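Local coordinates for protein prepilin (Salmonella typhi, PDB 3FHV) that is the subunit of the type IVb pilus and interacts with the host cystic fibrosis transmembrane conductance regulator (CFTR), probably in adhesion to host cells, at the interface of chains A and B. Numbering follows the deposited sequence. Chains: chain A/B, Prepilin.

The interface of chains A and B. Residues chain A 12-13, 16, 19-20, 47-51; chain B 52-56, 63.
The extended strand 53-56 of chain B runs between helix 8-25 and loop 47-51 of chain A, with A:Gly47 in a left-handed conformation within the loop that follows helix 36-45. A:Asn20, its CG anti to its own carbonyl carbon, lays its carboxamide alongside the backbone of B:Val54 and grips it twice. A:Asn20 ND2 gives a short bond of 2.7 Å to B:Val54 O. A:Asn20 OD1 takes B:Val54 N on an in-plane lone pair at 3.3 Å, nearly straight (169° at H). A:Asn20 ND2 also donates to A:Ala48 O at 3.0 Å, from above that carbonyl plane; together with the pair of bonds to B:Val54, this bond fixes the rotation of the carboxamide. The hydroxyl of B:Ser55 reaches the other way, OG anti to the backbone N (chi1 -157°), and B:Ser55 OG accepts A:Gly51 N at 2.7 Å. A water joins this OG to A:Ala48 O and A:Thr16 OG1. A:Thr16 holds OG1 in the crowded position between backbone N and carbonyl carbon (chi1 52°), donating to A:Thr12 O, so A:Thr16 CG2 crosses obliquely to B:Val54 CG2 at 3.7 Å. Beyond it, A:Thr12 CG2 rests on B:Ala63 CA at 3.6 Å and on B:Gly56. In this PilS fragment, which lacks the protein's N-terminal segment, the patch joins a helix face and neighbouring loop of one copy to strands 53-56 and 63-66 of the other; the whole interface, not an exact two-fold, may not be the pilus pairing.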
# COMPACT_ATOMS: atom_id res chain seq x y z
N THR A 12 3.14 0.88 -9.72
CA THR A 12 3.03 1.01 -8.28
C THR A 12 2.24 -0.16 -7.69
O THR A 12 2.54 -0.63 -6.59
CB THR A 12 2.33 2.34 -7.92
OG1 THR A 12 3.11 3.42 -8.44
CG2 THR A 12 2.21 2.49 -6.39
N ASN A 13 1.23 -0.63 -8.43
CA ASN A 13 0.41 -1.74 -7.96
C ASN A 13 1.22 -3.02 -7.82
O ASN A 13 1.12 -3.72 -6.82
CB ASN A 13 -0.79 -1.99 -8.89
CG ASN A 13 -1.95 -1.04 -8.60
OD1 ASN A 13 -2.09 -0.55 -7.48
ND2 ASN A 13 -2.80 -0.82 -9.60
N THR A 16 3.88 -2.60 -4.89
CA THR A 16 3.30 -2.69 -3.56
C THR A 16 2.76 -4.09 -3.27
O THR A 16 2.88 -4.58 -2.15
CB THR A 16 2.16 -1.64 -3.35
OG1 THR A 16 1.21 -1.72 -4.42
CG2 THR A 16 2.74 -0.23 -3.31
N THR A 19 5.66 -6.05 -2.22
CA THR A 19 6.04 -5.70 -0.86
C THR A 19 5.09 -6.33 0.17
O THR A 19 5.53 -6.88 1.18
CB THR A 19 6.07 -4.17 -0.68
OG1 THR A 19 7.15 -3.63 -1.46
CG2 THR A 19 6.27 -3.79 0.79
N ASN A 20 3.79 -6.26 -0.11
CA ASN A 20 2.79 -6.85 0.79
C ASN A 20 2.95 -8.36 0.87
O ASN A 20 2.83 -8.95 1.94
CB ASN A 20 1.38 -6.52 0.31
CG ASN A 20 1.06 -5.04 0.43
OD1 ASN A 20 1.59 -4.35 1.30
ND2 ASN A 20 0.17 -4.56 -0.42
N GLY A 47 -6.15 -7.38 2.02
CA GLY A 47 -6.18 -6.02 1.51
C GLY A 47 -4.87 -5.60 0.86
O GLY A 47 -4.57 -4.41 0.77
N ALA A 48 -4.10 -6.58 0.39
CA ALA A 48 -2.82 -6.27 -0.25
C ALA A 48 -2.93 -5.87 -1.72
O ALA A 48 -1.92 -5.60 -2.36
CB ALA A 48 -1.89 -7.48 -0.12
N ALA A 49 -4.15 -5.79 -2.25
CA ALA A 49 -4.33 -5.44 -3.66
C ALA A 49 -5.40 -4.38 -3.88
O ALA A 49 -6.12 -4.40 -4.88
CB ALA A 49 -4.67 -6.70 -4.46
N LYS A 50 -5.49 -3.43 -2.95
CA LYS A 50 -6.48 -2.36 -3.04
C LYS A 50 -6.54 -1.60 -4.37
O LYS A 50 -7.62 -1.39 -4.91
CB LYS A 50 -6.27 -1.37 -1.89
CG LYS A 50 -7.20 -0.16 -1.89
CD LYS A 50 -8.68 -0.54 -1.78
CE LYS A 50 -9.55 0.71 -1.69
NZ LYS A 50 -11.00 0.43 -1.78
N GLY A 51 -5.39 -1.17 -4.89
CA GLY A 51 -5.39 -0.43 -6.14
C GLY A 51 -5.74 -1.19 -7.41
O GLY A 51 -5.87 -0.59 -8.48
N MET B 52 3.46 -2.01 6.86
CA MET B 52 2.06 -1.62 6.72
C MET B 52 1.63 -1.92 5.29
O MET B 52 2.46 -1.98 4.38
CB MET B 52 1.89 -0.13 7.03
CG MET B 52 2.16 0.24 8.48
SD MET B 52 1.91 2.01 8.81
CE MET B 52 0.20 2.06 8.93
N THR B 53 0.33 -2.11 5.08
CA THR B 53 -0.17 -2.41 3.75
C THR B 53 -0.18 -1.19 2.85
O THR B 53 -0.66 -0.12 3.23
CB THR B 53 -1.59 -3.00 3.81
OG1 THR B 53 -1.59 -4.17 4.62
CG2 THR B 53 -2.07 -3.37 2.40
N VAL B 54 0.37 -1.36 1.66
CA VAL B 54 0.45 -0.29 0.68
C VAL B 54 -0.15 -0.73 -0.65
O VAL B 54 -0.30 -1.93 -0.92
CB VAL B 54 1.92 0.13 0.48
CG1 VAL B 54 2.41 0.89 1.73
CG2 VAL B 54 2.80 -1.11 0.27
N SER B 55 -0.52 0.24 -1.48
CA SER B 55 -1.06 -0.07 -2.80
C SER B 55 -0.84 1.11 -3.74
O SER B 55 -0.07 2.01 -3.43
CB SER B 55 -2.55 -0.43 -2.71
OG SER B 55 -2.91 -1.21 -3.84
N GLY B 56 -1.50 1.09 -4.89
CA GLY B 56 -1.34 2.16 -5.85
C GLY B 56 -2.63 2.91 -6.13
O GLY B 56 -3.71 2.33 -6.21
N ALA B 63 1.80 5.74 -4.50
CA ALA B 63 1.57 4.64 -3.58
C ALA B 63 0.64 5.13 -2.47
O ALA B 63 0.73 6.28 -2.04
CB ALA B 63 2.90 4.15 -2.98
O HOH W 1 -1.05 -3.51 -4.09